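Local coordinates for putative sugar binding protein (Bacteroides vulgatus ATCC 8482, PDB 3KEZ), which probably binds glycans or other nutrients at the bacterial outer membrane, as a calcium-containing member of the SusD family, at residues 67-71 and 424-428; 177-181 and 197-201; 236-240 and 301-305; 268-274 and 326-332. All blocks are in the same frame, centred on the assembly; numbering follows the deposited sequence.

Contact 1: 67-71 and 424-428; sequences YYRFN and HNTAY
Y68 reaches across to H424 and N425 from the last turn of helix 65-68. From its CB, chi1 of 163° sets CG anti to the backbone N and sends the ring out to the loop. On the ring, CE2 comes 3.5 Å from N425 O, while CE1 lies nearer H424. The hydroxyl is gripped twice, both times in the plane of the ring. Y68 OH and H424 ND1 are hydrogen-bonded at 2.8 Å, at the edge of the histidine. N425 N donates to Y68 OH at 2.9 Å, angle 158° at the hydrogen. T426 CG2 packs against the same oxygen at 3.5 Å.

F70, the first residue past the helix, has positive phi and completes a Schellman motif at its end. Its CB touches Y428 CD2 at 3.7 Å. The edge of the Y428 ring also faces R69 O, at 3.3 Å from CD2. Water 1 donates to R69 O and accepts from A427 N, linking the two backbones. R411 bonds to both Y68 O and Y428 O. The two bonds at Y68 OH satisfy a buried hydroxyl. The irregular loop is thus held to the helix end by polar contacts as well as by the packing of F70 on Y428.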
loop_
_atom_site.group_PDB
_atom_site.type_symbol
_atom_site.label_atom_id
_atom_site.label_comp_id
_atom_site.label_asym_id
_atom_site.label_seq_id
_atom_site.Cartn_x
_atom_site.Cartn_y
_atom_site.Cartn_z
ATOM N N TYR A 67 2.338 7.437 -15.561
ATOM C CA TYR A 67 1.507 6.402 -14.890
ATOM C C TYR A 67 0.011 6.619 -15.144
ATOM O O TYR A 67 -0.685 5.688 -15.531
ATOM C CB TYR A 67 1.769 6.375 -13.386
ATOM C CG TYR A 67 3.212 6.097 -13.072
ATOM C CD1 TYR A 67 4.167 7.122 -13.063
ATOM C CD2 TYR A 67 3.648 4.797 -12.852
ATOM C CE1 TYR A 67 5.521 6.843 -12.759
ATOM C CE2 TYR A 67 4.973 4.519 -12.561
ATOM C CZ TYR A 67 5.898 5.538 -12.518
ATOM O OH TYR A 67 7.203 5.202 -12.250
ATOM N N TYR A 68 -0.473 7.848 -14.888
ATOM C CA TYR A 68 -1.893 8.239 -15.135
ATOM C C TYR A 68 -2.312 8.003 -16.601
ATOM O O TYR A 68 -3.424 7.513 -16.881
ATOM C CB TYR A 68 -2.118 9.714 -14.728
ATOM C CG TYR A 68 -3.361 10.343 -15.279
ATOM C CD1 TYR A 68 -4.605 9.939 -14.854
ATOM C CD2 TYR A 68 -3.295 11.370 -16.228
ATOM C CE1 TYR A 68 -5.771 10.502 -15.386
ATOM C CE2 TYR A 68 -4.448 11.946 -16.752
ATOM C CZ TYR A 68 -5.678 11.499 -16.343
ATOM O OH TYR A 68 -6.844 12.059 -16.851
ATOM N N ARG A 69 -1.434 8.356 -17.533
ATOM C CA ARG A 69 -1.726 8.260 -18.947
ATOM C C ARG A 69 -1.467 6.870 -19.542
ATOM O O ARG A 69 -1.726 6.656 -20.747
ATOM C CB ARG A 69 -0.923 9.316 -19.747
ATOM C CG ARG A 69 -1.369 10.731 -19.503
ATOM C CD ARG A 69 -0.598 11.777 -20.274
ATOM N NE ARG A 69 -0.547 11.483 -21.705
ATOM C CZ ARG A 69 0.549 11.439 -22.464
ATOM N NH1 ARG A 69 1.755 11.698 -21.974
ATOM N NH2 ARG A 69 0.432 11.143 -23.760
ATOM N N PHE A 70 -0.964 5.951 -18.722
ATOM C CA PHE A 70 -0.474 4.664 -19.178
ATOM C C PHE A 70 0.407 4.825 -20.405
ATOM O O PHE A 70 0.169 4.206 -21.443
ATOM C CB PHE A 70 -1.646 3.733 -19.483
ATOM C CG PHE A 70 -2.491 3.474 -18.311
ATOM C CD1 PHE A 70 -2.119 2.510 -17.379
ATOM C CD2 PHE A 70 -3.652 4.211 -18.094
ATOM C CE1 PHE A 70 -2.905 2.270 -16.288
ATOM C CE2 PHE A 70 -4.427 3.983 -16.995
ATOM C CZ PHE A 70 -4.063 2.997 -16.097
ATOM N N ASN A 71 1.420 5.669 -20.273
ATOM C CA ASN A 71 2.239 6.086 -21.393
ATOM C C ASN A 71 3.566 5.351 -21.479
ATOM O O ASN A 71 4.412 5.740 -22.276
ATOM C CB ASN A 71 2.522 7.598 -21.272
ATOM C CG ASN A 71 2.945 8.216 -22.568
ATOM O OD1 ASN A 71 2.369 7.921 -23.606
ATOM N ND2 ASN A 71 3.953 9.099 -22.520
ATOM N N HIS A 424 -9.782 15.379 -16.920
ATOM C CA HIS A 424 -9.037 14.241 -17.456
ATOM C C HIS A 424 -8.270 14.617 -18.740
ATOM O O HIS A 424 -8.672 15.503 -19.504
ATOM C CB HIS A 424 -9.935 13.021 -17.647
ATOM C CG HIS A 424 -10.272 12.335 -16.367
ATOM N ND1 HIS A 424 -9.362 11.573 -15.664
ATOM C CD2 HIS A 424 -11.406 12.344 -15.631
ATOM C CE1 HIS A 424 -9.932 11.124 -14.560
ATOM N NE2 HIS A 424 -11.179 11.566 -14.522
ATOM N N ASN A 425 -7.132 13.974 -18.955
ATOM C CA ASN A 425 -6.367 14.178 -20.182
ATOM C C ASN A 425 -5.605 12.897 -20.460
ATOM O O ASN A 425 -4.425 12.767 -20.162
ATOM C CB ASN A 425 -5.406 15.371 -20.031
ATOM C CG ASN A 425 -4.674 15.685 -21.296
ATOM O OD1 ASN A 425 -4.995 15.170 -22.376
ATOM N ND2 ASN A 425 -3.693 16.567 -21.189
ATOM N N THR A 426 -6.325 11.925 -20.995
ATOM C CA THR A 426 -5.803 10.599 -21.207
ATOM C C THR A 426 -6.589 9.902 -22.339
ATOM O O THR A 426 -7.776 10.158 -22.532
ATOM C CB THR A 426 -5.908 9.807 -19.905
ATOM O OG1 THR A 426 -5.394 8.485 -20.091
ATOM C CG2 THR A 426 -7.347 9.741 -19.465
ATOM N N ALA A 427 -5.906 9.013 -23.059
ATOM C CA ALA A 427 -6.514 8.136 -24.057
ATOM C C ALA A 427 -7.298 7.017 -23.396
ATOM O O ALA A 427 -8.104 6.364 -24.046
ATOM C CB ALA A 427 -5.446 7.531 -24.915
ATOM N N TYR A 428 -7.059 6.784 -22.111
ATOM C CA TYR A 428 -7.605 5.589 -21.437
ATOM C C TYR A 428 -8.594 5.926 -20.308
ATOM O O TYR A 428 -8.189 6.220 -19.167
ATOM C CB TYR A 428 -6.447 4.727 -20.908
ATOM C CG TYR A 428 -5.437 4.302 -21.948
ATOM C CD1 TYR A 428 -5.768 3.393 -22.948
ATOM C CD2 TYR A 428 -4.142 4.835 -21.950
ATOM C CE1 TYR A 428 -4.838 3.011 -23.899
ATOM C CE2 TYR A 428 -3.206 4.454 -22.911
ATOM C CZ TYR A 428 -3.577 3.543 -23.872
ATOM O OH TYR A 428 -2.676 3.135 -24.794
HETATM O O HOH W 1 -3.187 8.362 -22.007
#

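Contact 2: 177-181 and 197-201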
loop_
_atom_site.group_PDB
_atom_site.type_symbol
_atom_site.label_atom_id
_atom_site.label_comp_id
_atom_site.label_asym_id
_atom_site.label_seq_id
_atom_site.Cartn_x
_atom_site.Cartn_y
_atom_site.Cartn_z
ATOM N N LEU A 177 4.033 -13.987 5.303
ATOM C CA LEU A 177 3.225 -13.129 6.185
ATOM C C LEU A 177 2.599 -13.897 7.325
ATOM O O LEU A 177 2.608 -13.438 8.477
ATOM C CB LEU A 177 2.196 -12.312 5.393
ATOM C CG LEU A 177 2.679 -11.054 4.693
ATOM C CD1 LEU A 177 1.676 -10.558 3.609
ATOM C CD2 LEU A 177 2.999 -9.911 5.713
ATOM N N LYS A 178 2.069 -15.075 7.038
ATOM C CA LYS A 178 1.455 -15.864 8.088
ATOM C C LYS A 178 2.454 -16.188 9.192
ATOM O O LYS A 178 2.169 -16.085 10.384
ATOM C CB LYS A 178 0.909 -17.159 7.485
ATOM C CG LYS A 178 -0.005 -17.926 8.420
ATOM C CD LYS A 178 -0.761 -19.018 7.673
ATOM C CE LYS A 178 -1.444 -19.949 8.686
ATOM N NZ LYS A 178 -2.453 -19.221 9.567
ATOM N N ASN A 179 3.625 -16.622 8.765
ATOM C CA ASN A 179 4.715 -16.923 9.671
ATOM C C ASN A 179 5.165 -15.701 10.450
ATOM O O ASN A 179 5.454 -15.815 11.634
ATOM C CB ASN A 179 5.874 -17.501 8.879
ATOM C CG ASN A 179 5.656 -18.953 8.543
ATOM O OD1 ASN A 179 5.299 -19.746 9.414
ATOM N ND2 ASN A 179 5.861 -19.317 7.286
ATOM N N SER A 180 5.204 -14.539 9.799
ATOM C CA SER A 180 5.557 -13.296 10.490
ATOM C C SER A 180 4.564 -12.969 11.604
ATOM O O SER A 180 4.956 -12.432 12.626
ATOM C CB SER A 180 5.660 -12.118 9.522
ATOM O OG SER A 180 4.369 -11.570 9.154
ATOM N N THR A 181 3.287 -13.328 11.426
ATOM C CA THR A 181 2.246 -12.996 12.452
ATOM C C THR A 181 2.411 -13.829 13.720
ATOM O O THR A 181 1.882 -13.480 14.761
ATOM C CB THR A 181 0.816 -13.211 11.959
ATOM O OG1 THR A 181 0.612 -14.592 11.649
ATOM C CG2 THR A 181 0.485 -12.341 10.733
ATOM N N ALA A 197 0.229 -4.806 11.991
ATOM C CA ALA A 197 0.502 -4.393 10.602
ATOM C C ALA A 197 0.563 -5.612 9.686
ATOM O O ALA A 197 -0.123 -5.659 8.660
ATOM C CB ALA A 197 1.849 -3.600 10.499
ATOM N N ALA A 198 1.350 -6.611 10.054
ATOM C CA ALA A 198 1.473 -7.820 9.185
ATOM C C ALA A 198 0.128 -8.563 9.024
ATOM O O ALA A 198 -0.190 -8.997 7.934
ATOM C CB ALA A 198 2.567 -8.784 9.666
HETATM N N MSE A 199 -0.662 -8.666 10.086
HETATM C CA MSE A 199 -1.984 -9.308 9.991
HETATM C C MSE A 199 -2.920 -8.514 9.056
HETATM O O MSE A 199 -3.697 -9.084 8.296
HETATM C CB MSE A 199 -2.633 -9.461 11.349
HETATM C CG MSE A 199 -2.069 -10.477 12.213
HETATM SE SE MSE A 199 -3.229 -10.749 13.758
HETATM C CE MSE A 199 -2.231 -12.210 14.609
ATOM N N THR A 200 -2.864 -7.192 9.137
ATOM C CA THR A 200 -3.693 -6.347 8.275
ATOM C C THR A 200 -3.301 -6.539 6.818
ATOM O O THR A 200 -4.167 -6.768 5.982
ATOM C CB THR A 200 -3.606 -4.872 8.672
ATOM O OG1 THR A 200 -4.055 -4.729 10.012
ATOM C CG2 THR A 200 -4.439 -3.998 7.782
ATOM N N LEU A 201 -2.003 -6.533 6.521
ATOM C CA LEU A 201 -1.526 -6.743 5.119
ATOM C C LEU A 201 -1.957 -8.137 4.677
ATOM O O LEU A 201 -2.510 -8.296 3.603
ATOM C CB LEU A 201 -0.022 -6.596 4.978
ATOM C CG LEU A 201 0.623 -6.758 3.602
ATOM C CD1 LEU A 201 -0.132 -5.917 2.559
ATOM C CD2 LEU A 201 2.118 -6.389 3.637
#
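L177, T181 and A198 carry most of this contact, which joins two consecutive helices as an antiparallel helical hairpin. This is consistent with the TPR-like helical part of SusD-family proteins. The axes of helix 177-181 and helix 197-201 approach to 8.9 Å, and their directions differ by 150°.

L177 divides its two methyls between two partners. CD1 lies 3.9 Å from L201 CG, and the two leucine side chains cross at about a right angle. CD2 lies 4.1 Å from A198 CB and also close to A198 O. L201 has its CG anti to the backbone N, chi1 -179°, which carries the branch over to L177.

A198 has a small side chain that faces the other helix. Its CB also meets S180 OG at 3.4 Å, a contact of carbon with oxygen. That hydroxyl is turned back to its own helix and donates to L177 O at 2.7 Å. The same carbonyl accepts from T181 N, so it serves two donors. The S180 hydroxyl is thus satisfied inside a largely apolar interface.

Further helices close the bundle. Helix 109-134 covers L177 and S180 through A121, and helix 212-229 packs on M199 through N221 and A222.

T181 puts OG1 between its backbone N and carbonyl carbon, chi1 63°, where it donates to K178 O. This turns CG2 outward onto the selenomethionine M199. T181 CG2 and M199 CG are 3.5 Å apart, tighter than usual for two carbons.

Contact 3: 236-240 and 301-305; sequences NEEYP and VRLKI
V301 wedges its two methyls between N236, Y239 and P240. Its chi1 of 79° places CG2 anti to the backbone N and CG1 between that nitrogen and the carbonyl carbon. The two branches therefore take different partners. CG1 makes an off-centre CH-pi contact with the Y239 ring, 4.3 Å from the centroid. CG2 goes to the backbone and the proline: it is 3.3 Å from N236 O and 3.9 Å from P240 CG.

Y239 swings its ring toward the 301-305 segment, with CG anti to the backbone N (chi1 -163°). Farther along the ring, CE1 meets R302 CG at 3.5 Å. The arginine bends at chi3, and its guanidinium plane stands almost perpendicular to the ring, at 88°. Its charged end turns to D300, E387 and E391, with which it forms salt bridges. Y239 OH is hydrogen-bonded to E391 as well, so the tyrosine and the arginine share one acidic partner.

The N236 and V301 side chains run alongside each other, pointing opposite ways. N236 ND2 is 3.5 Å from V301 CB and is hydrogen-bonded to R367 O on helix 354-368. K304 runs extended alongside P240, its CD 3.9 Å from P240 CG. I305 CG2 touches P240 O at 3.7 Å. Water 2 donates to both P240 O and K304 O, which links the backbones beside this apolar contact.

No direct hydrogen bond crosses between the segments. The contact joins the loop and first turn of the weakly bonded helix 239-242 to a short 3-10 turn that leads into strand 306-309.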
loop_
_atom_site.group_PDB
_atom_site.type_symbol
_atom_site.label_atom_id
_atom_site.label_comp_id
_atom_site.label_asym_id
_atom_site.label_seq_id
_atom_site.Cartn_x
_atom_site.Cartn_y
_atom_site.Cartn_z
ATOM N N ASN A 236 -13.497 11.364 14.838
ATOM C CA ASN A 236 -13.966 12.392 13.899
ATOM C C ASN A 236 -13.256 13.728 14.163
ATOM O O ASN A 236 -12.795 14.386 13.250
ATOM C CB ASN A 236 -15.479 12.521 14.045
ATOM C CG ASN A 236 -16.071 13.572 13.175
ATOM O OD1 ASN A 236 -16.261 14.712 13.627
ATOM N ND2 ASN A 236 -16.421 13.211 11.936
ATOM N N GLU A 237 -13.134 14.098 15.435
ATOM C CA GLU A 237 -12.410 15.319 15.827
ATOM C C GLU A 237 -10.902 15.333 15.509
ATOM O O GLU A 237 -10.364 16.355 15.096
ATOM C CB GLU A 237 -12.617 15.574 17.320
ATOM C CG GLU A 237 -12.124 16.928 17.759
ATOM C CD GLU A 237 -12.525 17.266 19.166
ATOM O OE1 GLU A 237 -13.522 16.683 19.666
ATOM O OE2 GLU A 237 -11.852 18.137 19.767
ATOM N N GLU A 238 -10.238 14.202 15.689
ATOM C CA GLU A 238 -8.802 14.069 15.431
ATOM C C GLU A 238 -8.471 14.025 13.946
ATOM O O GLU A 238 -7.394 14.475 13.525
ATOM C CB GLU A 238 -8.298 12.776 16.050
ATOM C CG GLU A 238 -8.226 12.812 17.562
ATOM C CD GLU A 238 -8.125 11.439 18.228
ATOM O OE1 GLU A 238 -8.284 10.388 17.571
ATOM O OE2 GLU A 238 -7.903 11.425 19.457
ATOM N N TYR A 239 -9.386 13.484 13.151
ATOM C CA TYR A 239 -9.056 13.039 11.784
ATOM C C TYR A 239 -8.352 14.088 10.918
ATOM O O TYR A 239 -7.348 13.774 10.276
ATOM C CB TYR A 239 -10.290 12.539 11.068
ATOM C CG TYR A 239 -10.012 11.715 9.849
ATOM C CD1 TYR A 239 -9.874 12.303 8.584
ATOM C CD2 TYR A 239 -9.931 10.351 9.937
ATOM C CE1 TYR A 239 -9.678 11.529 7.440
ATOM C CE2 TYR A 239 -9.719 9.579 8.828
ATOM C CZ TYR A 239 -9.596 10.163 7.569
ATOM O OH TYR A 239 -9.390 9.355 6.490
ATOM N N PRO A 240 -8.850 15.336 10.915
ATOM C CA PRO A 240 -8.248 16.312 9.997
ATOM C C PRO A 240 -6.755 16.584 10.256
ATOM O O PRO A 240 -6.045 16.919 9.320
ATOM C CB PRO A 240 -9.085 17.566 10.230
ATOM C CG PRO A 240 -10.399 17.070 10.760
ATOM C CD PRO A 240 -10.046 15.864 11.588
ATOM N N VAL A 301 -16.045 13.984 7.313
ATOM C CA VAL A 301 -14.807 14.570 7.877
ATOM C C VAL A 301 -13.636 14.489 6.886
ATOM O O VAL A 301 -12.714 15.297 6.939
ATOM C CB VAL A 301 -14.419 13.915 9.204
ATOM C CG1 VAL A 301 -13.733 12.586 8.952
ATOM C CG2 VAL A 301 -13.569 14.865 10.061
ATOM N N ARG A 302 -13.685 13.577 5.922
ATOM C CA ARG A 302 -12.575 13.462 4.992
ATOM C C ARG A 302 -12.494 14.635 3.999
ATOM O O ARG A 302 -11.447 14.877 3.397
ATOM C CB ARG A 302 -12.616 12.100 4.281
ATOM C CG ARG A 302 -12.391 10.957 5.270
ATOM C CD ARG A 302 -12.860 9.602 4.761
ATOM N NE ARG A 302 -14.310 9.555 4.556
ATOM C CZ ARG A 302 -15.037 8.434 4.578
ATOM N NH1 ARG A 302 -14.475 7.239 4.817
ATOM N NH2 ARG A 302 -16.326 8.510 4.342
ATOM N N LEU A 303 -13.590 15.378 3.835
ATOM C CA LEU A 303 -13.516 16.640 3.100
ATOM C C LEU A 303 -12.487 17.574 3.754
ATOM O O LEU A 303 -11.833 18.338 3.048
ATOM C CB LEU A 303 -14.880 17.336 3.003
ATOM C CG LEU A 303 -15.931 16.650 2.125
ATOM C CD1 LEU A 303 -17.355 17.153 2.428
ATOM C CD2 LEU A 303 -15.535 16.917 0.676
ATOM N N LYS A 304 -12.287 17.467 5.071
ATOM C CA LYS A 304 -11.357 18.373 5.754
ATOM C C LYS A 304 -9.868 18.060 5.590
ATOM O O LYS A 304 -9.029 18.767 6.150
ATOM C CB LYS A 304 -11.697 18.424 7.237
ATOM C CG LYS A 304 -13.000 19.126 7.532
ATOM C CD LYS A 304 -13.348 18.990 9.008
ATOM C CE LYS A 304 -14.529 19.874 9.392
ATOM N NZ LYS A 304 -14.657 19.976 10.869
ATOM N N ILE A 305 -9.532 17.003 4.851
ATOM C CA ILE A 305 -8.137 16.724 4.519
ATOM C C ILE A 305 -7.835 17.032 3.058
ATOM O O ILE A 305 -6.815 16.598 2.532
ATOM C CB ILE A 305 -7.662 15.290 4.906
ATOM C CG1 ILE A 305 -8.455 14.161 4.226
ATOM C CG2 ILE A 305 -7.615 15.136 6.434
ATOM C CD1 ILE A 305 -8.293 14.123 2.692
HETATM O O HOH W 2 -6.197 19.232 7.564
#

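Contact 4: 268-274 and 326-332. With CA (calcium ion), chain C.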
loop_
_atom_site.group_PDB
_atom_site.type_symbol
_atom_site.label_atom_id
_atom_site.label_comp_id
_atom_site.label_asym_id
_atom_site.label_seq_id
_atom_site.Cartn_x
_atom_site.Cartn_y
_atom_site.Cartn_z
ATOM N N GLY A 268 13.388 13.537 -0.082
ATOM C CA GLY A 268 13.465 14.516 -1.171
ATOM C C GLY A 268 12.114 14.897 -1.749
ATOM O O GLY A 268 11.056 14.402 -1.336
ATOM N N LYS A 269 12.162 15.763 -2.751
ATOM C CA LYS A 269 10.957 16.401 -3.304
ATOM C C LYS A 269 10.058 15.490 -4.159
ATOM O O LYS A 269 8.960 15.905 -4.557
ATOM C CB LYS A 269 11.346 17.662 -4.065
ATOM C CG LYS A 269 11.805 18.829 -3.168
ATOM C CD LYS A 269 12.289 20.018 -4.016
ATOM C CE LYS A 269 12.808 21.164 -3.138
ATOM N NZ LYS A 269 13.244 22.343 -3.945
ATOM N N GLU A 270 10.484 14.255 -4.438
ATOM C CA GLU A 270 9.584 13.295 -5.123
ATOM C C GLU A 270 8.788 12.427 -4.138
ATOM O O GLU A 270 8.122 11.475 -4.535
ATOM C CB GLU A 270 10.353 12.439 -6.136
ATOM C CG GLU A 270 10.979 13.275 -7.234
ATOM C CD GLU A 270 11.476 12.470 -8.417
ATOM O OE1 GLU A 270 11.879 11.304 -8.222
ATOM O OE2 GLU A 270 11.480 13.040 -9.536
ATOM N N SER A 271 8.800 12.806 -2.865
ATOM C CA SER A 271 8.040 12.110 -1.830
ATOM C C SER A 271 6.555 12.503 -1.889
ATOM O O SER A 271 6.207 13.547 -2.438
ATOM C CB SER A 271 8.598 12.484 -0.448
ATOM O OG SER A 271 8.251 13.828 -0.126
HETATM N N MSE A 272 5.699 11.689 -1.292
HETATM C CA MSE A 272 4.238 11.954 -1.286
HETATM C C MSE A 272 3.909 13.319 -0.710
HETATM O O MSE A 272 3.007 14.013 -1.211
HETATM C CB MSE A 272 3.476 10.847 -0.546
HETATM C CG MSE A 272 3.583 9.462 -1.197
HETATM SE SE MSE A 272 2.737 9.486 -2.907
HETATM C CE MSE A 272 0.838 9.390 -2.377
ATOM N N GLY A 273 4.657 13.713 0.328
ATOM C CA GLY A 273 4.459 14.985 0.985
ATOM C C GLY A 273 4.628 16.149 0.033
ATOM O O GLY A 273 3.893 17.131 0.119
ATOM N N TYR A 274 5.606 16.045 -0.865
ATOM C CA TYR A 274 5.834 17.099 -1.859
ATOM C C TYR A 274 4.960 16.921 -3.115
ATOM O O TYR A 274 4.595 17.903 -3.754
ATOM C CB TYR A 274 7.304 17.150 -2.241
ATOM C CG TYR A 274 7.845 18.526 -2.540
ATOM C CD1 TYR A 274 8.145 19.427 -1.520
ATOM C CD2 TYR A 274 8.093 18.913 -3.850
ATOM C CE1 TYR A 274 8.668 20.705 -1.816
ATOM C CE2 TYR A 274 8.603 20.174 -4.143
ATOM C CZ TYR A 274 8.896 21.052 -3.131
ATOM O OH TYR A 274 9.409 22.273 -3.469
ATOM N N ASN A 326 9.562 20.210 6.917
ATOM C CA ASN A 326 9.047 20.573 5.602
ATOM C C ASN A 326 8.035 19.488 5.166
ATOM O O ASN A 326 8.108 18.363 5.626
ATOM C CB ASN A 326 10.225 20.639 4.612
ATOM C CG ASN A 326 9.840 21.219 3.266
ATOM O OD1 ASN A 326 9.413 20.494 2.352
ATOM N ND2 ASN A 326 10.038 22.529 3.115
ATOM N N ILE A 327 7.102 19.822 4.289
ATOM C CA ILE A 327 6.191 18.789 3.732
ATOM C C ILE A 327 6.977 17.642 3.077
ATOM O O ILE A 327 6.503 16.503 3.009
ATOM C CB ILE A 327 5.187 19.357 2.719
ATOM C CG1 ILE A 327 5.889 20.133 1.590
ATOM C CG2 ILE A 327 4.146 20.226 3.440
ATOM C CD1 ILE A 327 4.972 20.508 0.433
ATOM N N THR A 328 8.172 17.929 2.570
ATOM C CA THR A 328 8.994 16.887 2.003
ATOM C C THR A 328 9.180 15.665 2.926
ATOM O O THR A 328 9.262 14.524 2.458
ATOM C CB THR A 328 10.377 17.441 1.631
ATOM O OG1 THR A 328 10.228 18.392 0.570
ATOM C CG2 THR A 328 11.277 16.337 1.195
ATOM N N ASP A 329 9.237 15.902 4.234
ATOM C CA ASP A 329 9.593 14.864 5.167
ATOM C C ASP A 329 8.404 14.299 5.924
ATOM O O ASP A 329 8.585 13.615 6.938
ATOM C CB ASP A 329 10.672 15.388 6.094
ATOM C CG ASP A 329 11.909 15.781 5.333
ATOM O OD1 ASP A 329 12.276 15.012 4.412
ATOM O OD2 ASP A 329 12.480 16.858 5.615
ATOM N N ALA A 330 7.194 14.495 5.382
ATOM C CA ALA A 330 6.004 13.864 5.927
ATOM C C ALA A 330 6.192 12.365 5.921
ATOM O O ALA A 330 6.709 11.782 4.937
ATOM C CB ALA A 330 4.763 14.245 5.128
ATOM N N ASN A 331 5.770 11.748 7.023
ATOM C CA ASN A 331 5.729 10.301 7.158
ATOM C C ASN A 331 4.640 9.733 6.275
ATOM O O ASN A 331 3.712 10.445 5.897
ATOM C CB ASN A 331 5.477 9.899 8.627
ATOM C CG ASN A 331 6.657 10.271 9.574
ATOM O OD1 ASN A 331 7.691 10.749 9.118
ATOM N ND2 ASN A 331 6.491 10.026 10.895
ATOM N N ILE A 332 4.790 8.454 5.945
ATOM C CA ILE A 332 3.852 7.705 5.134
ATOM C C ILE A 332 3.041 6.741 6.009
ATOM O O ILE A 332 3.602 5.846 6.621
ATOM C CB ILE A 332 4.591 6.886 4.048
ATOM C CG1 ILE A 332 5.697 7.739 3.406
ATOM C CG2 ILE A 332 3.550 6.327 3.046
ATOM C CD1 ILE A 332 5.226 8.953 2.539
HETATM CA CA CA C . 8.424 13.151 9.248
HETATM O O HOH W 3 6.622 12.802 2.391
HETATM O O HOH W 4 8.932 12.759 11.763
#
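The calcium site of this SusD-family protein is built partly by the loop 326-332, which packs on the N-terminal end of helix 272-275. D329 O binds calcium at 2.4 Å and N331 OD1 at 2.5 Å. Water 4, N261, Q322 and E325 are also ligands. Across the contact, S271 sits at the N-cap position of the helix. Its OG is 2.9 Å from T328 O, but G268 O is a rival acceptor for the same proton. G273, with no side chain, comes close: its CA meets I327 O at 3.3 Å in a CA-H...O contact. Water 3 accepts from G273 N and donates to T328 O and A330 O, bridging the two backbones.

I327 CD1 touches Y274 CD1 at 3.9 Å, and the two side chains cross at about a right angle. I332 CD1 packs on CB of the selenomethionine M272. T328 keeps CG2 anti to its backbone N, and this methyl sits 3.2 Å from G268 O. N326 OD1 holds the loop in an Asx turn, accepting from T328 N and also from T328 OG1. That hydroxyl oxygen in turn lies 3.1 Å from Y274 CD1.

How the contacts relate
Contact 1 closes the longest loop, and the other three contacts are nested within it along the chain. Contact 2 closes first, a local hairpin with 15 residues between its segments. Contacts 3 and 4 follow, their centres about 20 Å apart, and their segments alternate in sequence. Contacts 1 and 2 lie on opposite sides of the chain's centre, about 35 Å apart between centres. None touches another; the nearest pair, contacts 1 and 4, is about 9 Å apart between nearest atoms. Helix 43-50 neighbours both: Y46 meets Y67 of segment 67-71 and M272 of contact 4. Contact 1 thus joins early and late parts of the chain, while contact 4 supplies two of the five calcium-binding residues.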